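Local coordinates for designed helical repeat protein (Synthetic construct, PDB 5CWF) that is a computationally designed repeat protein of no assigned biological function, built from a row of paired helices and crystallised with bound calcium ions, at residues A[55-60]-A[82-87]; A[96-101]-A[126-131]; A[14-19]-A[26-31]. All blocks are in the same frame, centred on the assembly; numbering follows the deposited sequence. Where two conformers were deposited one is given.

Interaction 1. Residues A[55-60]-A[82-87]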
ATOM      1  N   LEU A  55      -6.361   2.908   7.524  1.00 31.05           N
ATOM      2  CA  LEU A  55      -6.337   4.375   7.500  1.00 31.89           C
ATOM      3  C   LEU A  55      -5.116   4.891   6.781  1.00 29.78           C
ATOM      4  O   LEU A  55      -5.204   5.820   5.959  1.00 30.72           O
ATOM      5  CB  LEU A  55      -6.409   4.935   8.917  1.00 33.46           C
ATOM      6  CG  LEU A  55      -6.474   6.462   9.050  1.00 35.98           C
ATOM      7  CD1 LEU A  55      -7.724   7.011   8.365  1.00 38.15           C
ATOM      8  CD2 LEU A  55      -6.449   6.879  10.524  1.00 40.36           C
ATOM      9  N   ALA A  56      -3.967   4.294   7.070  1.00 29.63           N
ATOM     10  CA  ALA A  56      -2.739   4.713   6.410  1.00 27.54           C
ATOM     11  C   ALA A  56      -2.866   4.509   4.895  1.00 23.55           C
ATOM     12  O   ALA A  56      -2.494   5.382   4.116  1.00 26.10           O
ATOM     13  CB  ALA A  56      -1.535   3.942   6.966  1.00 29.72           C
ATOM     14  N   LEU A  57      -3.403   3.372   4.471  1.00 24.89           N
ATOM     15  CA  LEU A  57      -3.549   3.094   3.031  1.00 24.18           C
ATOM     16  C   LEU A  57      -4.499   4.058   2.327  1.00 24.83           C
ATOM     17  O   LEU A  57      -4.190   4.563   1.241  1.00 23.68           O
ATOM     18  CB  LEU A  57      -4.051   1.666   2.811  1.00 25.00           C
ATOM     19  CG  LEU A  57      -3.052   0.552   3.167  1.00 26.48           C
ATOM     20  CD1 LEU A  57      -3.649  -0.822   2.907  1.00 30.30           C
ATOM     21  CD2 LEU A  57      -1.757   0.738   2.350  1.00 28.88           C
ATOM     22  N   ALA A  58      -5.632   4.322   2.961  1.00 25.51           N
ATOM     23  CA  ALA A  58      -6.613   5.245   2.423  1.00 30.97           C
ATOM     24  C   ALA A  58      -5.988   6.620   2.231  1.00 28.26           C
ATOM     25  O   ALA A  58      -6.136   7.228   1.176  1.00 29.28           O
ATOM     26  CB  ALA A  58      -7.822   5.320   3.350  1.00 34.81           C
ATOM     27  N   LYS A  59      -5.256   7.101   3.230  1.00 25.41           N
ATOM     28  CA  LYS A  59      -4.569   8.398   3.090  1.00 24.37           C
ATOM     29  C   LYS A  59      -3.516   8.385   2.007  1.00 23.39           C
ATOM     30  O   LYS A  59      -3.305   9.402   1.332  1.00 26.50           O
ATOM     31  CB  LYS A  59      -3.899   8.817   4.387  1.00 25.42           C
ATOM     32  CG  LYS A  59      -4.836   9.200   5.502  1.00 30.13           C
ATOM     33  CD  LYS A  59      -4.026   9.378   6.768  1.00 35.92           C
ATOM     34  CE  LYS A  59      -4.841   9.886   7.928  1.00 42.27           C
ATOM     35  NZ  LYS A  59      -3.962   9.930   9.135  1.00 51.62           N
ATOM     36  N   ALA A  60      -2.839   7.250   1.832  1.00 26.48           N
ATOM     37  CA  ALA A  60      -1.764   7.179   0.841  1.00 27.88           C
ATOM     38  C   ALA A  60      -2.330   7.293  -0.566  1.00 27.67           C
ATOM     39  O   ALA A  60      -1.774   7.991  -1.418  1.00 24.68           O
ATOM     40  CB  ALA A  60      -0.991   5.909   0.978  1.00 24.78           C
ATOM     41  N   GLU A  82      -3.564  -4.410  -3.191  1.00 24.68           N
ATOM     42  CA  GLU A  82      -2.947  -5.728  -3.031  1.00 24.21           C
ATOM     43  C   GLU A  82      -2.537  -5.967  -1.565  1.00 24.25           C
ATOM     44  O   GLU A  82      -2.583  -7.106  -1.089  1.00 25.58           O
ATOM     45  CB  GLU A  82      -1.752  -5.863  -3.966  1.00 24.16           C
ATOM     46  CG  GLU A  82      -2.144  -5.868  -5.462  1.00 29.22           C
ATOM     47  CD  GLU A  82      -3.105  -6.990  -5.865  1.00 33.60           C
ATOM     48  OE1 GLU A  82      -2.817  -8.174  -5.582  1.00 35.95           O
ATOM     49  OE2 GLU A  82      -4.180  -6.683  -6.444  1.00 34.11           O
ATOM     50  N   ILE A  83      -2.135  -4.907  -0.862  1.00 26.08           N
ATOM     51  CA  ILE A  83      -1.842  -4.999   0.572  1.00 28.00           C
ATOM     52  C   ILE A  83      -3.092  -5.438   1.325  1.00 27.89           C
ATOM     53  O   ILE A  83      -3.037  -6.310   2.207  1.00 26.92           O
ATOM     54  CB  ILE A  83      -1.334  -3.643   1.125  1.00 26.54           C
ATOM     55  CG1 ILE A  83       0.092  -3.372   0.671  1.00 23.63           C
ATOM     56  CG2 ILE A  83      -1.366  -3.611   2.634  1.00 28.01           C
ATOM     57  CD1 ILE A  83       0.562  -1.937   0.924  1.00 25.13           C
ATOM     58  N   VAL A  84      -4.230  -4.835   0.984  1.00 26.29           N
ATOM     59  CA  VAL A  84      -5.477  -5.204   1.650  1.00 26.16           C
ATOM     60  C   VAL A  84      -5.850  -6.638   1.307  1.00 26.06           C
ATOM     61  O   VAL A  84      -6.274  -7.377   2.195  1.00 28.23           O
ATOM     62  CB  VAL A  84      -6.647  -4.251   1.305  1.00 32.14           C
ATOM     63  CG1 VAL A  84      -7.902  -4.638   2.111  1.00 29.28           C
ATOM     64  CG2 VAL A  84      -6.280  -2.821   1.655  1.00 32.40           C
ATOM     65  N   GLU A  85      -5.715  -7.040   0.037  1.00 25.61           N
ATOM     66  CA  GLU A  85      -6.009  -8.429  -0.341  1.00 29.18           C
ATOM     67  C   GLU A  85      -5.174  -9.435   0.470  1.00 29.88           C
ATOM     68  O   GLU A  85      -5.681 -10.484   0.898  1.00 29.62           O
ATOM     69  CB  GLU A  85      -5.777  -8.640  -1.840  1.00 32.33           C
ATOM     70  CG  GLU A  85      -6.880  -8.046  -2.712  1.00 36.39           C
ATOM     71  CD  GLU A  85      -6.682  -8.309  -4.201  1.00 40.45           C
ATOM     72  OE1 GLU A  85      -5.732  -9.031  -4.580  1.00 38.53           O
ATOM     73  OE2 GLU A  85      -7.515  -7.821  -5.000  1.00 44.83           O
ATOM     74  N   ALA A  86      -3.898  -9.125   0.672  1.00 25.45           N
ATOM     75  CA  ALA A  86      -2.993  -9.988   1.427  1.00 26.73           C
ATOM     76  C   ALA A  86      -3.405 -10.085   2.891  1.00 29.75           C
ATOM     77  O   ALA A  86      -3.360 -11.164   3.508  1.00 28.78           O
ATOM     78  CB  ALA A  86      -1.570  -9.464   1.323  1.00 25.70           C
ATOM     79  N   LEU A  87      -3.819  -8.957   3.449  1.00 28.17           N
ATOM     80  CA  LEU A  87      -4.256  -8.946   4.834  1.00 33.59           C
ATOM     81  C   LEU A  87      -5.564  -9.679   5.025  1.00 35.19           C
ATOM     82  O   LEU A  87      -5.804 -10.284   6.075  1.00 31.92           O
ATOM     83  CB  LEU A  87      -4.413  -7.517   5.347  1.00 33.81           C
ATOM     84  CG  LEU A  87      -3.281  -6.900   6.131  1.00 40.05           C
ATOM     85  CD1 LEU A  87      -3.716  -5.528   6.606  1.00 48.65           C
ATOM     86  CD2 LEU A  87      -2.838  -7.750   7.337  1.00 32.42           C
TER

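Interaction 2. Residues A[96-101]-A[126-131]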
ATOM      1  N   ALA A  96       0.262  -8.181  10.010  1.00 30.24           N
ATOM      2  CA  ALA A  96      -0.181  -6.803  10.200  1.00 30.86           C
ATOM      3  C   ALA A  96       1.015  -5.882  10.368  1.00 29.13           C
ATOM      4  O   ALA A  96       0.999  -4.764   9.880  1.00 28.25           O
ATOM      5  CB  ALA A  96      -1.113  -6.675  11.396  1.00 34.59           C
ATOM      6  N   LYS A  97       2.067  -6.353  11.029  1.00 28.89           N
ATOM      7  CA  LYS A  97       3.260  -5.526  11.192  1.00 28.58           C
ATOM      8  C   LYS A  97       3.918  -5.226   9.854  1.00 27.48           C
ATOM      9  O   LYS A  97       4.362  -4.110   9.620  1.00 27.15           O
ATOM     10  CB  LYS A  97       4.262  -6.189  12.134  1.00 29.59           C
ATOM     11  CG  LYS A  97       3.817  -6.120  13.597  1.00 34.45           C
ATOM     12  CD  LYS A  97       4.905  -6.527  14.575  1.00 44.35           C
ATOM     13  CE  LYS A  97       5.370  -7.946  14.390  1.00 54.08           C
ATOM     14  NZ  LYS A  97       5.805  -8.535  15.709  1.00 56.92           N
ATOM     15  N   VAL A  98       4.003  -6.231   8.991  1.00 28.20           N
ATOM     16  CA  VAL A  98       4.570  -6.028   7.668  1.00 26.11           C
ATOM     17  C   VAL A  98       3.762  -4.986   6.912  1.00 25.76           C
ATOM     18  O   VAL A  98       4.294  -4.046   6.342  1.00 27.42           O
ATOM     19  CB  VAL A  98       4.585  -7.338   6.851  1.00 25.83           C
ATOM     20  CG1 VAL A  98       4.944  -7.083   5.384  1.00 25.30           C
ATOM     21  CG2 VAL A  98       5.512  -8.374   7.484  1.00 27.89           C
ATOM     22  N   MET A  99       2.448  -5.171   6.925  1.00 26.18           N
ATOM     23  CA  MET A  99       1.586  -4.335   6.135  1.00 27.24           C
ATOM     24  C   MET A  99       1.507  -2.927   6.711  1.00 29.04           C
ATOM     25  O   MET A  99       1.355  -1.969   5.953  1.00 27.66           O
ATOM     26  CB  MET A  99       0.191  -4.959   6.028  1.00 30.69           C
ATOM     27  CG  MET A  99       0.199  -6.313   5.301  1.00 30.71           C
ATOM     28  SD  MET A  99       1.183  -6.381   3.804  1.00 28.62           S
ATOM     29  CE  MET A  99       1.347  -8.164   3.657  1.00 36.07           C
ATOM     30  N   LEU A 100       1.631  -2.780   8.031  1.00 26.80           N
ATOM     31  CA  LEU A 100       1.615  -1.422   8.588  1.00 27.15           C
ATOM     32  C   LEU A 100       2.866  -0.664   8.129  1.00 26.58           C
ATOM     33  O   LEU A 100       2.798   0.501   7.768  1.00 26.46           O
ATOM     34  CB  LEU A 100       1.518  -1.448  10.109  1.00 28.17           C
ATOM     35  CG  LEU A 100       1.451  -0.060  10.766  1.00 32.30           C
ATOM     36  CD1 LEU A 100       0.236   0.692  10.255  1.00 32.88           C
ATOM     37  CD2 LEU A 100       1.427  -0.140  12.287  1.00 37.24           C
ATOM     38  N   ALA A 101       4.002  -1.347   8.126  1.00 28.33           N
ATOM     39  CA  ALA A 101       5.248  -0.734   7.666  1.00 28.37           C
ATOM     40  C   ALA A 101       5.139  -0.336   6.199  1.00 27.58           C
ATOM     41  O   ALA A 101       5.555   0.758   5.816  1.00 25.27           O
ATOM     42  CB  ALA A 101       6.424  -1.691   7.879  1.00 29.42           C
ATOM     43  N   ALA A 126       4.796  -3.947  -3.350  1.00 23.75           N
ATOM     44  CA  ALA A 126       4.102  -4.973  -4.130  1.00 25.11           C
ATOM     45  C   ALA A 126       4.876  -6.281  -4.199  1.00 24.94           C
ATOM     46  O   ALA A 126       4.263  -7.357  -4.192  1.00 27.50           O
ATOM     47  CB  ALA A 126       3.819  -4.470  -5.527  1.00 28.06           C
ATOM     48  N   GLU A 127       6.199  -6.217  -4.259  1.00 24.80           N
ATOM     49  CA  GLU A 127       6.977  -7.441  -4.354  1.00 25.26           C
ATOM     50  C   GLU A 127       6.917  -8.223  -3.057  1.00 24.68           C
ATOM     51  O   GLU A 127       6.837  -9.444  -3.062  1.00 25.22           O
ATOM     52  CB  GLU A 127       8.444  -7.174  -4.669  1.00 30.99           C
ATOM     53  CG  GLU A 127       8.717  -6.684  -6.064  1.00 37.11           C
ATOM     54  CD  GLU A 127       8.433  -7.716  -7.148  1.00 38.04           C
ATOM     55  OE1 GLU A 127       8.361  -8.938  -6.881  1.00 37.38           O
ATOM     56  OE2 GLU A 127       8.334  -7.283  -8.305  1.00 41.52           O
ATOM     57  N   ILE A 128       6.956  -7.496  -1.954  1.00 23.66           N
ATOM     58  CA  ILE A 128       6.879  -8.093  -0.620  1.00 23.47           C
ATOM     59  C   ILE A 128       5.506  -8.726  -0.407  1.00 25.00           C
ATOM     60  O   ILE A 128       5.391  -9.859   0.095  1.00 23.72           O
ATOM     61  CB  ILE A 128       7.170  -7.010   0.443  1.00 22.04           C
ATOM     62  CG1 ILE A 128       8.660  -6.656   0.399  1.00 24.10           C
ATOM     63  CG2 ILE A 128       6.750  -7.490   1.831  1.00 22.16           C
ATOM     64  CD1 ILE A 128       9.068  -5.344   1.116  1.00 26.62           C
ATOM     65  N   VAL A 129       4.454  -8.011  -0.815  1.00 23.61           N
ATOM     66  CA  VAL A 129       3.093  -8.583  -0.715  1.00 25.47           C
ATOM     67  C   VAL A 129       2.984  -9.868  -1.523  1.00 30.06           C
ATOM     68  O   VAL A 129       2.524 -10.908  -1.011  1.00 28.78           O
ATOM     69  CB  VAL A 129       2.031  -7.537  -1.177  1.00 29.19           C
ATOM     70  CG1 VAL A 129       0.649  -8.150  -1.315  1.00 29.88           C
ATOM     71  CG2 VAL A 129       2.008  -6.373  -0.175  1.00 28.46           C
ATOM     72  N   GLU A 130       3.465  -9.830  -2.761  1.00 29.17           N
ATOM     73  CA  GLU A 130       3.391 -10.997  -3.645  1.00 30.26           C
ATOM     74  C   GLU A 130       4.079 -12.205  -3.009  1.00 28.43           C
ATOM     75  O   GLU A 130       3.567 -13.328  -3.046  1.00 31.38           O
ATOM     76  CB  GLU A 130       4.023 -10.662  -5.000  1.00 41.85           C
ATOM     77  CG  GLU A 130       3.923 -11.748  -6.048  1.00 61.09           C
ATOM     78  CD  GLU A 130       4.716 -11.416  -7.308  1.00 76.12           C
ATOM     79  OE1 GLU A 130       4.875 -10.213  -7.630  1.00 79.97           O
ATOM     80  OE2 GLU A 130       5.186 -12.364  -7.972  1.00 82.58           O
ATOM     81  N   ALA A 131       5.218 -11.964  -2.375  1.00 27.71           N
ATOM     82  CA  ALA A 131       5.967 -13.042  -1.717  1.00 29.04           C
ATOM     83  C   ALA A 131       5.163 -13.680  -0.588  1.00 29.60           C
ATOM     84  O   ALA A 131       5.180 -14.900  -0.386  1.00 30.80           O
ATOM     85  CB  ALA A 131       7.278 -12.496  -1.181  1.00 29.01           C
TER

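Interaction 3. Residues A[14-19]-A[26-31]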
ATOM      1  N   LYS A  14     -14.524  11.477  -3.734  1.00 34.21           N
ATOM      2  CA  LYS A  14     -14.313  12.714  -4.486  1.00 35.57           C
ATOM      3  C   LYS A  14     -13.139  12.602  -5.443  1.00 29.14           C
ATOM      4  O   LYS A  14     -13.163  13.176  -6.540  1.00 27.27           O
ATOM      5  CB  LYS A  14     -14.065  13.900  -3.546  1.00 43.00           C
ATOM      6  CG  LYS A  14     -15.205  14.896  -3.449  1.00 59.12           C
ATOM      7  CD  LYS A  14     -16.246  14.494  -2.434  1.00 71.97           C
ATOM      8  CE  LYS A  14     -17.043  15.705  -1.971  1.00 81.52           C
ATOM      9  NZ  LYS A  14     -17.773  15.431  -0.706  1.00 87.28           N
ATOM     10  N   ALA A  15     -12.094  11.897  -5.026  1.00 26.40           N
ATOM     11  CA  ALA A  15     -10.925  11.701  -5.876  1.00 24.58           C
ATOM     12  C   ALA A  15     -11.261  10.870  -7.118  1.00 22.69           C
ATOM     13  O   ALA A  15     -10.707  11.096  -8.200  1.00 22.97           O
ATOM     14  CB  ALA A  15      -9.804  11.033  -5.087  1.00 26.59           C
ATOM     15  N   VAL A  16     -12.155   9.906  -6.956  1.00 23.45           N
ATOM     16  CA  VAL A  16     -12.576   9.069  -8.070  1.00 23.45           C
ATOM     17  C   VAL A  16     -13.345   9.929  -9.062  1.00 23.93           C
ATOM     18  O   VAL A  16     -13.145   9.844 -10.262  1.00 24.13           O
ATOM     19  CB  VAL A  16     -13.448   7.888  -7.582  1.00 26.28           C
ATOM     20  CG1 VAL A  16     -14.138   7.146  -8.761  1.00 26.61           C
ATOM     21  CG2 VAL A  16     -12.606   6.896  -6.756  1.00 26.81           C
ATOM     22  N   GLU A  17     -14.247  10.748  -8.539  1.00 25.69           N
ATOM     23  CA  GLU A  17     -15.065  11.604  -9.386  1.00 26.88           C
ATOM     24  C   GLU A  17     -14.214  12.626 -10.137  1.00 25.64           C
ATOM     25  O   GLU A  17     -14.459  12.915 -11.318  1.00 24.77           O
ATOM     26  CB  GLU A  17     -16.131  12.257  -8.519  1.00 35.02           C
ATOM     27  CG  GLU A  17     -17.169  11.226  -8.053  1.00 42.46           C
ATOM     28  CD  GLU A  17     -17.883  11.589  -6.758  1.00 53.12           C
ATOM     29  OE1 GLU A  17     -17.673  12.704  -6.230  1.00 53.12           O
ATOM     30  OE2 GLU A  17     -18.666  10.740  -6.266  1.00 56.05           O
ATOM     31  N   LEU A  18     -13.209  13.169  -9.464  1.00 25.35           N
ATOM     32  CA  LEU A  18     -12.288  14.097 -10.094  1.00 25.90           C
ATOM     33  C   LEU A  18     -11.464  13.404 -11.170  1.00 24.85           C
ATOM     34  O   LEU A  18     -11.221  13.962 -12.225  1.00 26.53           O
ATOM     35  CB  LEU A  18     -11.367  14.719  -9.050  1.00 26.17           C
ATOM     36  CG  LEU A  18     -10.340  15.706  -9.600  1.00 32.41           C
ATOM     37  CD1 LEU A  18     -11.020  16.835 -10.374  1.00 37.31           C
ATOM     38  CD2 LEU A  18      -9.499  16.279  -8.464  1.00 36.29           C
ATOM     39  N   ALA A  19     -10.992  12.197 -10.882  1.00 22.14           N
ATOM     40  CA  ALA A  19     -10.271  11.427 -11.886  1.00 19.79           C
ATOM     41  C   ALA A  19     -11.149  11.213 -13.116  1.00 18.95           C
ATOM     42  O   ALA A  19     -10.675  11.328 -14.265  1.00 19.72           O
ATOM     43  CB  ALA A  19      -9.822  10.066 -11.307  1.00 23.21           C
ATOM     44  N   GLU A  26      -8.792   4.923 -15.967  1.00 20.44           N
ATOM     45  CA  GLU A  26      -8.057   3.798 -15.348  1.00 21.36           C
ATOM     46  C   GLU A  26      -7.541   4.122 -13.935  1.00 23.11           C
ATOM     47  O   GLU A  26      -7.444   3.239 -13.043  1.00 24.44           O
ATOM     48  CB  GLU A  26      -6.917   3.382 -16.290  1.00 27.13           C
ATOM     49  CG  GLU A  26      -7.446   2.725 -17.591  1.00 29.91           C
ATOM     50  CD  GLU A  26      -6.353   2.251 -18.549  1.00 30.78           C
ATOM     51  OE1 GLU A  26      -5.263   2.845 -18.559  1.00 25.97           O
ATOM     52  OE2 GLU A  26      -6.583   1.267 -19.289  1.00 35.72           O
ATOM     53  N   VAL A  27      -7.204   5.380 -13.705  1.00 24.62           N
ATOM     54  CA  VAL A  27      -6.813   5.819 -12.368  1.00 25.54           C
ATOM     55  C   VAL A  27      -8.011   5.701 -11.438  1.00 24.46           C
ATOM     56  O   VAL A  27      -7.898   5.232 -10.306  1.00 25.21           O
ATOM     57  CB  VAL A  27      -6.306   7.290 -12.350  1.00 28.40           C
ATOM     58  CG1 VAL A  27      -5.993   7.714 -10.922  1.00 31.54           C
ATOM     59  CG2 VAL A  27      -5.076   7.437 -13.188  1.00 29.00           C
ATOM     60  N   ALA A  28      -9.163   6.166 -11.923  1.00 21.44           N
ATOM     61  CA  ALA A  28     -10.376   6.158 -11.146  1.00 21.15           C
ATOM     62  C   ALA A  28     -10.763   4.729 -10.761  1.00 22.48           C
ATOM     63  O   ALA A  28     -11.185   4.458  -9.622  1.00 20.28           O
ATOM     64  CB  ALA A  28     -11.491   6.821 -11.947  1.00 22.09           C
ATOM     65  N   ARG A  29     -10.581   3.807 -11.702  0.56 23.04           N
ATOM     66  CA  ARG A  29     -10.903   2.409 -11.446  0.56 23.57           C
ATOM     67  C   ARG A  29     -10.054   1.849 -10.320  0.56 22.62           C
ATOM     68  O   ARG A  29     -10.554   1.172  -9.418  0.56 21.56           O
ATOM     69  CB  ARG A  29     -10.675   1.570 -12.705  0.56 24.83           C
ATOM     70  CG  ARG A  29     -10.842   0.058 -12.518  0.56 26.23           C
ATOM     71  CD  ARG A  29     -10.546  -0.681 -13.825  0.56 29.15           C
ATOM     72  NE  ARG A  29      -9.115  -0.697 -14.139  0.56 33.21           N
ATOM     73  CZ  ARG A  29      -8.604  -0.634 -15.368  0.56 36.97           C
ATOM     74  NH1 ARG A  29      -9.392  -0.544 -16.431  0.56 42.77           N
ATOM     75  NH2 ARG A  29      -7.292  -0.666 -15.533  0.56 35.47           N
ATOM     76  N   GLU A  30      -8.768   2.163 -10.355  1.00 23.68           N
ATOM     77  CA  GLU A  30      -7.856   1.597  -9.372  1.00 26.05           C
ATOM     78  C   GLU A  30      -8.065   2.216  -7.990  1.00 23.23           C
ATOM     79  O   GLU A  30      -7.949   1.525  -6.972  1.00 22.59           O
ATOM     80  CB  GLU A  30      -6.410   1.784  -9.817  1.00 32.03           C
ATOM     81  CG  GLU A  30      -5.456   0.798  -9.180  1.00 40.02           C
ATOM     82  CD  GLU A  30      -5.678  -0.628  -9.690  1.00 51.47           C
ATOM     83  OE1 GLU A  30      -5.448  -1.592  -8.927  1.00 51.74           O
ATOM     84  OE2 GLU A  30      -6.061  -0.781 -10.870  1.00 57.55           O
ATOM     85  N   ILE A  31      -8.358   3.511  -7.936  1.00 22.61           N
ATOM     86  CA  ILE A  31      -8.682   4.117  -6.645  1.00 25.66           C
ATOM     87  C   ILE A  31      -9.946   3.465  -6.089  1.00 27.17           C
ATOM     88  O   ILE A  31     -10.014   3.086  -4.911  1.00 28.40           O
ATOM     89  CB  ILE A  31      -8.889   5.640  -6.770  1.00 26.16           C
ATOM     90  CG1 ILE A  31      -7.593   6.305  -7.202  1.00 27.56           C
ATOM     91  CG2 ILE A  31      -9.447   6.215  -5.461  1.00 25.28           C
ATOM     92  CD1 ILE A  31      -7.741   7.797  -7.491  1.00 27.34           C
TER

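Interaction 1. Residues A[55-60]-A[82-87]
Leu57 reaches from helix 48-67 into the notch between Ile83 and Val84 of helix 70-89. Its CD1 does most of the touching. That methyl lies 3.5 Å from Val84 CG2 and 3.6 Å from Ile83 CG2, so it is held between two branched residues that are neighbours in sequence. The second methyl, Leu57 CD2, meets the far end of the isoleucine, at 3.8 Å from Ile83 CD1. The two methyls of the leucine thus meet Ile83 at two points, CD1 at its CG2 branch and CD2 at its tip. The chain of Leu57 is extended, with CD1 anti to CA (chi2 -180°), which carries CD1 to full reach. That reach is needed, since the nearest CA atoms, those of Leu57 and Ile83, are 8.6 Å apart. Further out, Leu57 also rests on Ala103 of helix 93-111. Val84 is backed by Ile38 and Ala41 of helix 25-44, so both sides of the contact are packed by neighbouring helices. On another side of helix 70-89, Glu82 and Glu85 belong to a calcium site and form salt bridges with Arg33 and Arg133. The contact itself holds no hydrogen bond and no charge. All three touching residues are buried. What joins the helices here is the fit of methyl groups in the core, with the polar chemistry kept apart.

Interaction 2. Residues A[96-101]-A[126-131]
The helical hairpin formed by helices 93-111 and 115-134 is bridged at this level by two pairs, Val98 with Ile128 and Met99 with Val129. In the first pair one branch methyl meets another, Val98 CG1 and Ile128 CG2 lying 4.0 Å apart. The second pair uses sulfur: Met99 SD sits 4.1 Å from Val129 CG2, with the methionine chain lying roughly perpendicular to the valine. The methionine does not start out facing its partner. A bend in its chain (chi2 -45°) brings the thioether end closer to helix 115-134. The backbones stay well apart, with 8.2 Å between Met99 CA and Val129 CA, and side chains bridge that distance. Each pair is covered by a different part of the fold. Ile128 packs on Ala170 of helix 160-176 and Val151 of helix 138-156. Met99 and Val129 both reach Ile83 of helix 70-89. All four touching residues are buried, and no hydrogen bond crosses between the segments. Thin apolar contacts between successive helices, completed by the helices on both flanks, are consistent with the apolar interior of a designed helical repeat protein.

Interaction 3. Residues A[14-19]-A[26-31]
Val16 of helix 3-21 packs against Ala28 and Ile31 of helix 25-44. From its CB the side chain forks, and each methyl finds a different residue. CG1 is anti to the backbone N (chi1 169°), which places it over the alanine: Val16 CG1 is 4.1 Å from Ala28 O and 4.2 Å from Ala28 CB. CG2 takes the other direction and presses on the isoleucine. Val16 CG2 and Ile31 CG2 are 3.5 Å apart, tighter than usual for two methyl carbons. The same Val16 CG2 lies 3.9 Å from Ile31 CB, so it rests on the branch point as well. The valine and isoleucine side chains run antiparallel, one alongside the other. One turn along, Ala19 CB meets Ala28 CB at 3.7 Å. The small side chains of Ala28 and Ala19 let the backbones come close here, with 4.8 Å between Val16 CA and Ala28 CA. The segment axes approach to 8.3 Å and run nearly antiparallel, at 164°. An alanine in place of Val16 would lack both methyls, and would probably leave Ile31 CG2 without its close partner and open a gap beside Ala28. Ile31 is also packed from elsewhere, by Leu12 on helix 3-21 and by Val61 and Ala65 on helix 48-67. Charged groups lie outside this apolar seam: Glu26 makes a salt bridge with Arg74, and Glu17 one with Lys13. A bound calcium ion lies about 7 Å from the side chain of Ala28. No hydrogen bond links the two segments. Close approach at alanine and snug methyl contact at valine and isoleucine hold this hairpin together by dispersion and by the burial of apolar surface.

The three contacts each join two helices that are consecutive in the chain. Their order is interaction 3, then 1, then 2, each closing before the next opens. Interactions 1 and 2 are neighbours, with centres 10 Å apart. They touch directly: Ile83 CG1 lies 3.7 Å from Val129 CG2, so helices 70-89 and 115-134 share one apolar interior. Interaction 3 is near the N-terminal end. Its centre is 16 Å from that of interaction 1 and 24 Å from that of interaction 2, on the opposite side of the chain's centre from the latter. It touches neither. Together they sample a continuous helical array, in which local pairings extend one core along the protein.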